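Local coordinates for protein cytosine deaminase (Klebsiella pneumoniae, PDB 4R85) that catalyses the hydrolytic deamination of cytosine-type bases, probably including 5-methylcytosine, at an iron centre in an amidohydrolase barrel, at residues Glu54-Asp60 against His113-Asp119; Ser269-Glu273 against Arg324-Gly329; Met105-Phe109 against Gly318-Ile322. All blocks are in the same frame, centred on the assembly; numbering follows the deposited sequence.

Contact 1 of 3, residues Glu54-Asp60 against His113-Asp119; sequences EPHIHLD and HVRTHVD. With FE2 (Fe (II) ion), chain H; 17E (5-methylcytosine), chain G.
His56 and His58 bind the iron(II) ion through NE2, each at 2.3 Å, and His117 of the neighbouring strand packs against both. NE2 of His117 sits over one face of the His56 ring, displaced toward its rim and 3.2 Å from His56 CE1. The two ring planes are turned 31° apart. His117 CB makes an off-centre CH-pi contact with the His58 ring, 4.2 Å from its centroid. One face of His58 also carries the methyl group of 5-methylcytosine, with CD2 of His58 3.4 Å from CM5. A water lies in the plane of the His117 ring at NE2 and donates to Pro55 O, so the water ties the ring to the opposite backbone.

The second shell is the parallel pairing of strands 47-57 and 111-119. Glu54 N bonds to His113 O and Arg115 N to Glu54 O. A beta bulge then shifts the register by one residue, and beyond it Ile57 N bonds to Arg115 O and His117 N to Ile57 O. Glu54 folds its own carboxylate back, and OE2 takes the N-H of His56 with its anti lone pair. Thr116 chi1 of -175° sets OG1 opposite the backbone N and delivers the hydroxyl to Leu59 N at 2.9 Å. Asp60 OD1 receives Asp119 N from above the carboxylate plane, at 2.8 Å. A second water joins the same OD1 to Asp119 O. Asp119 OD1 forms a salt bridge with Lys87, and its OD2 bonds to Thr121.

His209, His241 and Asp308 complete the metal site. His56 and His58 form the His-X-His pair at the end of the first barrel strand, a signature of the amidohydrolase TIM barrel.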
ATOM      1  N   GLU A  54      17.063   4.022   2.329  1.00 16.92           N
ATOM      2  CA  GLU A  54      16.120   5.067   1.968  1.00 16.15           C
ATOM      3  C   GLU A  54      16.882   6.059   1.113  1.00 16.19           C
ATOM      4  O   GLU A  54      17.491   6.986   1.635  1.00 15.59           O
ATOM      5  CB  GLU A  54      15.574   5.764   3.212  1.00 13.57           C
ATOM      6  CG  GLU A  54      14.639   6.929   2.876  1.00 18.17           C
ATOM      7  CD  GLU A  54      13.701   6.594   1.717  1.00 28.03           C
ATOM      8  OE1 GLU A  54      12.673   5.923   1.960  1.00 29.86           O
ATOM      9  OE2 GLU A  54      13.995   6.989   0.563  1.00 23.96           O
ATOM     10  N   PRO A  55      16.864   5.858  -0.210  1.00 13.87           N
ATOM     11  CA  PRO A  55      17.738   6.632  -1.094  1.00 15.00           C
ATOM     12  C   PRO A  55      17.177   7.997  -1.464  1.00 13.97           C
ATOM     13  O   PRO A  55      17.831   8.713  -2.222  1.00 14.09           O
ATOM     14  CB  PRO A  55      17.812   5.757  -2.353  1.00 14.01           C
ATOM     15  CG  PRO A  55      16.468   5.075  -2.386  1.00 14.43           C
ATOM     16  CD  PRO A  55      16.094   4.835  -0.937  1.00 17.10           C
ATOM     17  N   HIS A  56      15.995   8.344  -0.963  1.00 11.73           N
ATOM     18  CA  HIS A  56      15.382   9.621  -1.303  1.00 10.18           C
ATOM     19  C   HIS A  56      14.298  10.019  -0.307  1.00 12.18           C
ATOM     20  O   HIS A  56      13.170   9.512  -0.358  1.00 12.98           O
ATOM     21  CB  HIS A  56      14.786   9.554  -2.717  1.00 15.38           C
ATOM     22  CG  HIS A  56      14.353  10.880  -3.250  1.00 12.18           C
ATOM     23  ND1 HIS A  56      14.781  11.366  -4.467  1.00 12.37           N
ATOM     24  CD2 HIS A  56      13.520  11.818  -2.737  1.00 14.55           C
ATOM     25  CE1 HIS A  56      14.235  12.550  -4.679  1.00 18.06           C
ATOM     26  NE2 HIS A  56      13.477  12.848  -3.640  1.00 16.90           N
ATOM     27  N   ILE A  57      14.635  10.951   0.575  1.00 12.62           N
ATOM     28  CA  ILE A  57      13.691  11.476   1.559  1.00 11.24           C
ATOM     29  C   ILE A  57      14.039  12.939   1.791  1.00 16.24           C
ATOM     30  O   ILE A  57      15.180  13.338   1.552  1.00 13.55           O
ATOM     31  CB  ILE A  57      13.770  10.662   2.872  1.00 17.35           C
ATOM     32  CG1 ILE A  57      12.677  11.086   3.859  1.00 22.09           C
ATOM     33  CG2 ILE A  57      15.179  10.736   3.480  1.00 15.48           C
ATOM     34  CD1 ILE A  57      12.363  10.011   4.904  1.00 18.25           C
ATOM     35  N   HIS A  58      13.059  13.745   2.210  1.00 11.98           N
ATOM     36  CA  HIS A  58      13.297  15.151   2.516  1.00 13.52           C
ATOM     37  C   HIS A  58      13.237  15.370   4.015  1.00 13.29           C
ATOM     38  O   HIS A  58      12.177  15.730   4.555  1.00 14.40           O
ATOM     39  CB  HIS A  58      12.252  16.045   1.850  1.00 14.74           C
ATOM     40  CG  HIS A  58      12.269  15.989   0.353  1.00 17.09           C
ATOM     41  ND1 HIS A  58      12.777  17.008  -0.422  1.00 14.72           N
ATOM     42  CD2 HIS A  58      11.822  15.047  -0.509  1.00 13.30           C
ATOM     43  CE1 HIS A  58      12.652  16.696  -1.698  1.00 13.16           C
ATOM     44  NE2 HIS A  58      12.078  15.509  -1.777  1.00 18.66           N
ATOM     45  N   LEU A  59      14.366  15.170   4.686  1.00 13.37           N
ATOM     46  CA  LEU A  59      14.418  15.294   6.147  1.00 15.01           C
ATOM     47  C   LEU A  59      14.246  16.722   6.652  1.00 18.59           C
ATOM     48  O   LEU A  59      13.855  16.929   7.798  1.00 17.97           O
ATOM     49  CB  LEU A  59      15.716  14.707   6.702  1.00 19.03           C
ATOM     50  CG  LEU A  59      15.817  13.189   6.611  1.00 18.41           C
ATOM     51  CD1 LEU A  59      17.125  12.704   7.208  1.00 22.87           C
ATOM     52  CD2 LEU A  59      14.614  12.545   7.301  1.00 18.37           C
ATOM     53  N   ASP A  60      14.539  17.715   5.821  1.00 15.82           N
ATOM     54  CA  ASP A  60      14.359  19.091   6.276  1.00 17.58           C
ATOM     55  C   ASP A  60      12.880  19.431   6.462  1.00 18.48           C
ATOM     56  O   ASP A  60      12.522  20.207   7.350  1.00 21.35           O
ATOM     57  CB  ASP A  60      15.076  20.111   5.370  1.00 17.29           C
ATOM     58  CG  ASP A  60      14.563  20.112   3.933  1.00 21.46           C
ATOM     59  OD1 ASP A  60      14.755  21.147   3.259  1.00 18.58           O
ATOM     60  OD2 ASP A  60      13.981  19.101   3.473  1.00 18.32           O
ATOM     61  N   HIS A 113      20.977   3.249   5.694  1.00 17.37           N
ATOM     62  CA  HIS A 113      21.520   4.127   4.667  1.00 16.77           C
ATOM     63  C   HIS A 113      20.434   5.073   4.176  1.00 12.98           C
ATOM     64  O   HIS A 113      19.344   4.648   3.792  1.00 13.73           O
ATOM     65  CB  HIS A 113      22.101   3.306   3.516  1.00 15.88           C
ATOM     66  CG  HIS A 113      23.255   2.453   3.931  1.00 19.04           C
ATOM     67  ND1 HIS A 113      24.527   2.956   4.097  1.00 21.28           N
ATOM     68  CD2 HIS A 113      23.322   1.139   4.255  1.00 18.58           C
ATOM     69  CE1 HIS A 113      25.334   1.985   4.485  1.00 23.01           C
ATOM     70  NE2 HIS A 113      24.629   0.872   4.591  1.00 21.31           N
ATOM     71  N   VAL A 114      20.730   6.368   4.216  1.00 14.74           N
ATOM     72  CA  VAL A 114      19.739   7.380   3.903  1.00 15.40           C
ATOM     73  C   VAL A 114      20.354   8.478   3.048  1.00 15.94           C
ATOM     74  O   VAL A 114      21.444   8.950   3.336  1.00 16.34           O
ATOM     75  CB  VAL A 114      19.202   8.037   5.196  1.00 16.08           C
ATOM     76  CG1 VAL A 114      18.205   9.170   4.871  1.00 16.03           C
ATOM     77  CG2 VAL A 114      18.566   7.003   6.111  1.00 13.94           C
ATOM     78  N   ARG A 115      19.650   8.885   1.999  1.00 14.91           N
ATOM     79  CA  ARG A 115      20.045  10.073   1.258  1.00 15.64           C
ATOM     80  C   ARG A 115      18.932  11.108   1.393  1.00 14.52           C
ATOM     81  O   ARG A 115      17.799  10.864   0.969  1.00 12.19           O
ATOM     82  CB  ARG A 115      20.313   9.743  -0.213  1.00 14.81           C
ATOM     83  CG  ARG A 115      20.585  10.975  -1.076  1.00 17.22           C
ATOM     84  CD  ARG A 115      20.832  10.581  -2.534  1.00 16.17           C
ATOM     85  NE  ARG A 115      22.183  10.054  -2.732  1.00 14.67           N
ATOM     86  CZ  ARG A 115      22.636   9.634  -3.905  1.00 15.53           C
ATOM     87  NH1 ARG A 115      21.830   9.669  -4.960  1.00 12.50           N
ATOM     88  NH2 ARG A 115      23.879   9.173  -4.019  1.00 16.17           N
ATOM     89  N   THR A 116      19.241  12.245   2.011  1.00 14.58           N
ATOM     90  CA  THR A 116      18.221  13.265   2.210  1.00 14.78           C
ATOM     91  C   THR A 116      18.469  14.427   1.275  1.00 12.52           C
ATOM     92  O   THR A 116      19.611  14.826   1.064  1.00 13.46           O
ATOM     93  CB  THR A 116      18.154  13.789   3.671  1.00 12.19           C
ATOM     94  OG1 THR A 116      17.059  14.705   3.793  1.00 14.76           O
ATOM     95  CG2 THR A 116      19.436  14.512   4.067  1.00 13.92           C
ATOM     96  N   HIS A 117      17.396  14.945   0.689  1.00 13.02           N
ATOM     97  CA  HIS A 117      17.468  16.217  -0.010  1.00 15.15           C
ATOM     98  C   HIS A 117      17.222  17.328   1.009  1.00 20.54           C
ATOM     99  O   HIS A 117      16.437  17.154   1.945  1.00 23.09           O
ATOM    100  CB  HIS A 117      16.446  16.257  -1.158  1.00 13.58           C
ATOM    101  CG  HIS A 117      16.728  15.241  -2.221  1.00 14.64           C
ATOM    102  ND1 HIS A 117      17.246  15.576  -3.453  1.00 16.58           N
ATOM    103  CD2 HIS A 117      16.631  13.891  -2.207  1.00 14.41           C
ATOM    104  CE1 HIS A 117      17.437  14.475  -4.161  1.00 14.30           C
ATOM    105  NE2 HIS A 117      17.071  13.440  -3.428  1.00 17.35           N
ATOM    106  N   VAL A 118      17.931  18.445   0.860  1.00 14.12           N
ATOM    107  CA  VAL A 118      17.730  19.608   1.717  1.00 16.22           C
ATOM    108  C   VAL A 118      17.562  20.836   0.841  1.00 14.22           C
ATOM    109  O   VAL A 118      18.392  21.091  -0.020  1.00 12.11           O
ATOM    110  CB  VAL A 118      18.936  19.862   2.641  1.00 18.23           C
ATOM    111  CG1 VAL A 118      18.635  21.030   3.603  1.00 15.04           C
ATOM    112  CG2 VAL A 118      19.283  18.609   3.401  1.00 25.71           C
ATOM    113  N   ASP A 119      16.496  21.600   1.068  1.00 14.73           N
ATOM    114  CA  ASP A 119      16.215  22.785   0.265  1.00 17.90           C
ATOM    115  C   ASP A 119      17.282  23.857   0.520  1.00 18.51           C
ATOM    116  O   ASP A 119      17.439  24.329   1.644  1.00 18.80           O
ATOM    117  CB  ASP A 119      14.804  23.299   0.586  1.00 14.37           C
ATOM    118  CG  ASP A 119      14.406  24.523  -0.222  1.00 17.45           C
ATOM    119  OD1 ASP A 119      13.324  25.078   0.080  1.00 18.31           O
ATOM    120  OD2 ASP A 119      15.141  24.935  -1.148  1.00 13.97           O
TER
HETATM  121 FE   FE2 H 502      11.676  14.208  -3.660  1.00 19.40          FE
HETATM  122  N1  17E G 501       9.737  18.943  -3.324  1.00 12.92           N
HETATM  123  C2  17E G 501       9.592  18.500  -4.573  1.00 13.67           C
HETATM  124  O2  17E G 501       9.911  19.325  -5.622  1.00 13.81           O
HETATM  125  N3  17E G 501       9.146  17.267  -4.832  1.00 15.01           N
HETATM  126  C4  17E G 501       8.823  16.437  -3.826  1.00 19.47           C
HETATM  127  N4  17E G 501       8.346  15.122  -4.114  1.00 20.70           N
HETATM  128  C5  17E G 501       8.960  16.856  -2.501  1.00 13.49           C
HETATM  129  C6  17E G 501       9.433  18.146  -2.280  1.00 14.79           C
HETATM  130  CM5 17E G 501       8.608  15.943  -1.370  1.00 14.00           C
HETATM  131  O   HOH W   1      17.439  10.867  -3.775  1.00 18.99           O
HETATM  132  O   HOH W   2      15.647  23.689   3.903  1.00 23.84           O

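Contact 2 of 3, residues Ser269-Glu273 against Arg324-Gly329; sequences SCPTE and RILDAG
Pro271 and Ile325 meet at about a right angle, and so do Thr272 and Ile325. The isoleucine touches two consecutive residues of the opposing helix, each with a different branch. Its CG2 faces the proline ring, 3.8 Å from Pro271 CG. Its CD1 reaches the threonine, 3.5 Å from Thr272 OG1 and nearly as close to Thr272 CG2. In Ile325, chi1 of -57° directs CG1 away from the carbonyl carbon and leaves CG2 for the proline, and chi2 of -37° then turns CD1 to Thr272.

The proline ring lies alongside the backbone of helix 322-332. Pro271 CG is 3.6 Å from Gly329 CA and 3.7 Å from Ile325 O. That carbonyl is already held within its own helix by Gly329 N. Gly329 has no side chain, and a CB there would be tight against Pro271 CG, so its small size lets the ring come in close.

Thr272 and Ala328 meet methyl to methyl, with Thr272 CG2 3.5 Å from Ala328 CB. The CG2 methyl also lies near the Arg324 guanidinium, 4.3 Å from NH1, and approaches it obliquely. Arg324 turns its charge elsewhere: NH1 forms a salt bridge with Asp327 of the second subunit, and NH2 bonds to Tyr315. No hydrogen bond joins the two segments, so the contact rests on van der Waals packing.

Cys270 is the N-cap of helix 271-277, which follows barrel strand 266-269. Glu273, two residues beyond Pro271, lies in the substrate pocket. His331 of the second subunit packs on Thr272 and Arg324. Phe305 packs against both Pro271 and Ile325, so helix 322-332 lies on barrel strand 303-305 and itself takes part in the subunit interface.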
ATOM      1  N   SER A 269      12.249   5.843  -7.917  1.00 10.47           N
ATOM      2  CA  SER A 269      10.809   6.068  -8.020  1.00 10.83           C
ATOM      3  C   SER A 269      10.219   6.127  -6.620  1.00 12.99           C
ATOM      4  O   SER A 269      10.610   5.346  -5.753  1.00 11.36           O
ATOM      5  CB  SER A 269      10.154   4.924  -8.788  1.00 14.66           C
ATOM      6  OG  SER A 269       8.739   5.004  -8.696  1.00 17.25           O
ATOM      7  N   CYS A 270       9.271   7.042  -6.409  1.00 13.25           N
ATOM      8  CA  CYS A 270       8.598   7.188  -5.123  1.00 13.66           C
ATOM      9  C   CYS A 270       7.102   6.959  -5.319  1.00 12.11           C
ATOM     10  O   CYS A 270       6.322   7.916  -5.405  1.00 12.90           O
ATOM     11  CB  CYS A 270       8.832   8.584  -4.538  1.00 13.10           C
ATOM     12  SG  CYS A 270      10.582   9.002  -4.315  1.00 17.62           S
ATOM     13  N   PRO A 271       6.698   5.683  -5.404  1.00 16.68           N
ATOM     14  CA  PRO A 271       5.340   5.346  -5.843  1.00 18.19           C
ATOM     15  C   PRO A 271       4.213   5.847  -4.942  1.00 14.26           C
ATOM     16  O   PRO A 271       3.191   6.250  -5.486  1.00 12.12           O
ATOM     17  CB  PRO A 271       5.357   3.805  -5.902  1.00 16.95           C
ATOM     18  CG  PRO A 271       6.479   3.394  -4.993  1.00 15.12           C
ATOM     19  CD  PRO A 271       7.512   4.479  -5.146  1.00 16.49           C
ATOM     20  N   THR A 272       4.363   5.813  -3.619  1.00 15.87           N
ATOM     21  CA  THR A 272       3.287   6.327  -2.776  1.00 18.82           C
ATOM     22  C   THR A 272       3.159   7.835  -2.959  1.00 17.17           C
ATOM     23  O   THR A 272       2.061   8.374  -2.959  1.00 13.28           O
ATOM     24  CB  THR A 272       3.465   6.002  -1.271  1.00 13.90           C
ATOM     25  OG1 THR A 272       4.706   6.542  -0.790  1.00 16.77           O
ATOM     26  CG2 THR A 272       3.433   4.501  -1.044  1.00 23.99           C
ATOM     27  N   GLU A 273       4.284   8.513  -3.138  1.00 14.13           N
ATOM     28  CA  GLU A 273       4.238   9.964  -3.283  1.00 14.39           C
ATOM     29  C   GLU A 273       3.624  10.332  -4.624  1.00 15.17           C
ATOM     30  O   GLU A 273       2.752  11.204  -4.712  1.00 14.97           O
ATOM     31  CB  GLU A 273       5.633  10.573  -3.171  1.00 13.78           C
ATOM     32  CG  GLU A 273       5.608  12.072  -3.027  1.00 16.04           C
ATOM     33  CD  GLU A 273       5.732  12.510  -1.574  1.00 23.04           C
ATOM     34  OE1 GLU A 273       5.711  11.639  -0.675  1.00 22.49           O
ATOM     35  OE2 GLU A 273       5.878  13.724  -1.336  1.00 19.02           O
ATOM     36  N   ARG A 324       6.364  -0.941   2.917  1.00 17.83           N
ATOM     37  CA  ARG A 324       5.060  -0.445   2.513  1.00 13.08           C
ATOM     38  C   ARG A 324       5.188   0.179   1.121  1.00 12.32           C
ATOM     39  O   ARG A 324       4.313   0.009   0.273  1.00 13.21           O
ATOM     40  CB  ARG A 324       4.529   0.586   3.526  1.00 17.87           C
ATOM     41  CG  ARG A 324       3.051   0.928   3.356  1.00 22.74           C
ATOM     42  CD  ARG A 324       2.581   1.999   4.368  1.00 28.11           C
ATOM     43  NE  ARG A 324       3.373   3.218   4.231  1.00 28.71           N
ATOM     44  CZ  ARG A 324       3.003   4.285   3.533  1.00 23.00           C
ATOM     45  NH1 ARG A 324       1.824   4.315   2.920  1.00 19.81           N
ATOM     46  NH2 ARG A 324       3.815   5.331   3.449  1.00 19.98           N
ATOM     47  N   ILE A 325       6.288   0.901   0.903  1.00 11.14           N
ATOM     48  CA  ILE A 325       6.582   1.531  -0.387  1.00 15.20           C
ATOM     49  C   ILE A 325       6.804   0.493  -1.479  1.00 17.97           C
ATOM     50  O   ILE A 325       6.307   0.626  -2.610  1.00 15.84           O
ATOM     51  CB  ILE A 325       7.860   2.389  -0.300  1.00 19.68           C
ATOM     52  CG1 ILE A 325       7.732   3.449   0.790  1.00 23.58           C
ATOM     53  CG2 ILE A 325       8.210   3.011  -1.648  1.00 20.18           C
ATOM     54  CD1 ILE A 325       6.373   4.071   0.949  1.00 18.84           C
ATOM     55  N   LEU A 326       7.572  -0.537  -1.140  1.00 12.27           N
ATOM     56  CA  LEU A 326       7.804  -1.638  -2.054  1.00 12.15           C
ATOM     57  C   LEU A 326       6.480  -2.236  -2.493  1.00 12.22           C
ATOM     58  O   LEU A 326       6.256  -2.435  -3.674  1.00 15.01           O
ATOM     59  CB  LEU A 326       8.692  -2.706  -1.401  1.00 11.34           C
ATOM     60  CG  LEU A 326       8.955  -3.972  -2.227  1.00 14.08           C
ATOM     61  CD1 LEU A 326       9.628  -3.613  -3.544  1.00 15.28           C
ATOM     62  CD2 LEU A 326       9.814  -4.963  -1.430  1.00 15.98           C
ATOM     63  N   ASP A 327       5.599  -2.519  -1.536  1.00 11.66           N
ATOM     64  CA  ASP A 327       4.285  -3.072  -1.852  1.00 13.74           C
ATOM     65  C   ASP A 327       3.550  -2.180  -2.870  1.00 13.37           C
ATOM     66  O   ASP A 327       3.072  -2.651  -3.919  1.00 12.04           O
ATOM     67  CB  ASP A 327       3.472  -3.188  -0.561  1.00 19.68           C
ATOM     68  CG  ASP A 327       2.166  -3.934  -0.745  1.00 25.95           C
ATOM     69  OD1 ASP A 327       1.128  -3.439  -0.246  1.00 26.36           O
ATOM     70  OD2 ASP A 327       2.176  -5.028  -1.351  1.00 24.56           O
ATOM     71  N   ALA A 328       3.497  -0.886  -2.566  1.00 11.62           N
ATOM     72  CA  ALA A 328       2.836   0.091  -3.423  1.00 13.89           C
ATOM     73  C   ALA A 328       3.429   0.089  -4.825  1.00 14.33           C
ATOM     74  O   ALA A 328       2.707   0.077  -5.819  1.00 13.88           O
ATOM     75  CB  ALA A 328       2.960   1.486  -2.813  1.00 15.74           C
ATOM     76  N   GLY A 329       4.754   0.105  -4.884  1.00 12.93           N
ATOM     77  CA  GLY A 329       5.463   0.149  -6.145  1.00 12.20           C
ATOM     78  C   GLY A 329       5.172  -1.060  -7.001  1.00 15.55           C
ATOM     79  O   GLY A 329       4.906  -0.930  -8.190  1.00 12.22           O
TER

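Contact 3 of 3, residues Met105-Phe109 against Gly318-Ile322; sequences MLRDF and GNGNI
Phe109 and Asn321 stack ring on amide. The Asn321 CB lies over the centre of the ring, 3.5 Å from the centroid and 11° off the ring normal, which makes a CH-pi contact. The amide follows on the same side, its plane only 9° from that of the ring, with Asn321 CG 3.5 Å from Phe109 CD1. A chi1 of -176° swings the Asn321 amide away from its own backbone N and out over the CD1 side of the ring.

Other contacts bring carbon against backbone oxygen. Phe109 CE2 is 3.2 Å from Asn319 O, which approaches the ring obliquely. Met105 CB touches the same oxygen, at 3.6 Å. Gly320 O meets Phe109 CB, and Leu106 CD2 lies 3.7 Å from Gly320 O. Gly320 passes close to the helix end, where a CB would clash with Met105 O. Its backbone angles also suit a residue without a side chain.

Water supplies the polar bridge. One water donates to Phe109 O and to Asn321 OD1. Another donates to Phe109 O and Gly320 O and accepts from Ile322 N. No direct hydrogen bond crosses between the segments.

Within the loop, Asn319 OD1 accepts from Asn321 N at 2.9 Å, which closes an Asx turn. Asn321 is the N-cap of helix 322-332, and its OD1 takes Leu323 N. Gly318 O bonds to Arg385 of the second subunit.

The end of helix 92-108 thus meets the loop through a ring face, aliphatic carbon and shared water. Asn321 serves two roles at once, since the amide that caps its helix also stacks on Phe109. The two waters link Phe109 O to the loop in place of direct bonds between the segments.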
ATOM      1  N   MET A 105      12.409   6.620  13.238  1.00 20.68           N
ATOM      2  CA  MET A 105      11.424   5.786  12.548  1.00 15.65           C
ATOM      3  C   MET A 105      12.079   4.902  11.502  1.00 18.12           C
ATOM      4  O   MET A 105      11.672   3.754  11.314  1.00 17.14           O
ATOM      5  CB  MET A 105      10.381   6.638  11.815  1.00 17.04           C
ATOM      6  CG  MET A 105       9.532   7.562  12.667  1.00 22.81           C
ATOM      7  SD  MET A 105       8.334   8.366  11.557  1.00 27.08           S
ATOM      8  CE  MET A 105       8.075   9.891  12.460  1.00 27.49           C
ATOM      9  N   LEU A 106      13.058   5.448  10.785  1.00 14.25           N
ATOM     10  CA  LEU A 106      13.719   4.682   9.729  1.00 16.35           C
ATOM     11  C   LEU A 106      14.537   3.547  10.342  1.00 17.70           C
ATOM     12  O   LEU A 106      14.518   2.423   9.845  1.00 16.69           O
ATOM     13  CB  LEU A 106      14.600   5.581   8.852  1.00 15.77           C
ATOM     14  CG  LEU A 106      13.873   6.654   8.029  1.00 22.13           C
ATOM     15  CD1 LEU A 106      14.851   7.714   7.526  1.00 19.30           C
ATOM     16  CD2 LEU A 106      13.129   6.009   6.858  1.00 18.57           C
ATOM     17  N   ARG A 107      15.248   3.857  11.425  1.00 19.14           N
ATOM     18  CA  ARG A 107      16.002   2.870  12.197  1.00 18.97           C
ATOM     19  C   ARG A 107      15.084   1.743  12.670  1.00 23.68           C
ATOM     20  O   ARG A 107      15.445   0.563  12.596  1.00 15.99           O
ATOM     21  CB  ARG A 107      16.675   3.551  13.398  1.00 16.20           C
ATOM     22  CG  ARG A 107      17.444   2.622  14.357  1.00 16.94           C
ATOM     23  CD  ARG A 107      16.575   2.113  15.507  1.00 20.56           C
ATOM     24  NE  ARG A 107      15.665   3.142  16.024  1.00 21.57           N
ATOM     25  CZ  ARG A 107      15.998   4.043  16.941  1.00 25.81           C
ATOM     26  NH1 ARG A 107      17.223   4.053  17.446  1.00 27.67           N
ATOM     27  NH2 ARG A 107      15.106   4.937  17.354  1.00 27.44           N
ATOM     28  N   ASP A 108      13.903   2.112  13.168  1.00 19.48           N
ATOM     29  CA  ASP A 108      12.934   1.126  13.640  1.00 18.46           C
ATOM     30  C   ASP A 108      12.568   0.134  12.545  1.00 21.98           C
ATOM     31  O   ASP A 108      12.219  -1.010  12.833  1.00 20.53           O
ATOM     32  CB  ASP A 108      11.663   1.788  14.161  1.00 17.45           C
ATOM     33  CG  ASP A 108      11.859   2.454  15.515  1.00 27.24           C
ATOM     34  OD1 ASP A 108      12.881   2.174  16.193  1.00 25.49           O
ATOM     35  OD2 ASP A 108      10.974   3.255  15.902  1.00 23.68           O
ATOM     36  N   PHE A 109      12.645   0.576  11.295  1.00 18.67           N
ATOM     37  CA  PHE A 109      12.286  -0.276  10.175  1.00 15.57           C
ATOM     38  C   PHE A 109      13.486  -0.802   9.368  1.00 20.50           C
ATOM     39  O   PHE A 109      13.344  -1.182   8.204  1.00 19.80           O
ATOM     40  CB  PHE A 109      11.257   0.419   9.278  1.00 15.31           C
ATOM     41  CG  PHE A 109       9.882   0.441   9.868  1.00 17.69           C
ATOM     42  CD1 PHE A 109       9.105  -0.711   9.883  1.00 17.01           C
ATOM     43  CD2 PHE A 109       9.367   1.611  10.423  1.00 19.76           C
ATOM     44  CE1 PHE A 109       7.829  -0.701  10.437  1.00 21.70           C
ATOM     45  CE2 PHE A 109       8.096   1.635  10.968  1.00 20.11           C
ATOM     46  CZ  PHE A 109       7.321   0.476  10.971  1.00 22.81           C
ATOM     47  N   GLY A 318       3.160   8.419   6.149  1.00 21.27           N
ATOM     48  CA  GLY A 318       4.556   8.012   6.281  1.00 22.71           C
ATOM     49  C   GLY A 318       4.902   7.503   7.673  1.00 20.99           C
ATOM     50  O   GLY A 318       4.485   8.083   8.672  1.00 17.49           O
ATOM     51  N   ASN A 319       5.652   6.407   7.753  1.00 16.90           N
ATOM     52  CA  ASN A 319       6.009   5.852   9.060  1.00 20.88           C
ATOM     53  C   ASN A 319       7.430   5.287   9.123  1.00 20.44           C
ATOM     54  O   ASN A 319       7.844   4.737  10.151  1.00 17.90           O
ATOM     55  CB  ASN A 319       4.995   4.786   9.505  1.00 24.86           C
ATOM     56  CG  ASN A 319       4.938   3.591   8.554  1.00 22.24           C
ATOM     57  OD1 ASN A 319       5.804   3.416   7.703  1.00 22.35           O
ATOM     58  ND2 ASN A 319       3.901   2.772   8.692  1.00 29.52           N
ATOM     59  N   GLY A 320       8.163   5.417   8.023  1.00 16.13           N
ATOM     60  CA  GLY A 320       9.535   4.939   7.960  1.00 20.68           C
ATOM     61  C   GLY A 320       9.702   3.562   7.328  1.00 19.71           C
ATOM     62  O   GLY A 320      10.833   3.116   7.105  1.00 19.96           O
ATOM     63  N   ASN A 321       8.591   2.888   7.034  1.00 16.69           N
ATOM     64  CA  ASN A 321       8.637   1.484   6.580  1.00 19.41           C
ATOM     65  C   ASN A 321       8.729   1.335   5.059  1.00 16.82           C
ATOM     66  O   ASN A 321       7.729   1.475   4.354  1.00 13.10           O
ATOM     67  CB  ASN A 321       7.421   0.714   7.109  1.00 17.05           C
ATOM     68  CG  ASN A 321       7.459  -0.772   6.758  1.00 20.77           C
ATOM     69  OD1 ASN A 321       8.502  -1.313   6.386  1.00 16.78           O
ATOM     70  ND2 ASN A 321       6.320  -1.438   6.894  1.00 21.94           N
ATOM     71  N   ILE A 322       9.929   1.046   4.561  1.00 15.43           N
ATOM     72  CA  ILE A 322      10.151   0.932   3.115  1.00 15.29           C
ATOM     73  C   ILE A 322       9.410  -0.261   2.482  1.00 16.16           C
ATOM     74  O   ILE A 322       9.145  -0.271   1.270  1.00 15.43           O
ATOM     75  CB  ILE A 322      11.669   0.872   2.774  1.00 24.22           C
ATOM     76  CG1 ILE A 322      11.914   1.214   1.296  1.00 21.86           C
ATOM     77  CG2 ILE A 322      12.244  -0.493   3.114  1.00 23.85           C
ATOM     78  CD1 ILE A 322      12.313   2.653   1.052  1.00 24.54           C
TER
HETATM   79  O   HOH W   3      10.911  -2.591   7.144  1.00 22.33           O
HETATM   80  O   HOH W   4      12.122   0.754   6.198  1.00 37.67           O

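Contact 1 holds part of the iron site and the substrate pocket, and the other two lie farther out. Its centre is about 16 Å from that of contact 2 and about 13 Å from that of contact 3. Leu106 of contact 3 packs on Val114 and Ile57 of contact 1, and Ile322 CD1 comes within 3.4 Å of Glu54 OE1. The 269-273 segment carries the pocket residue Glu273, whereas the Thr272 side chain is about 10 Å from 5-methylcytosine. Helix 322-332 joins contacts 2 and 3: Asn321 caps it and Ile325 packs farther along. Arg324 NE is 4.2 Å from Asn319 OD1. Contacts 2 and 3 both touch the second subunit.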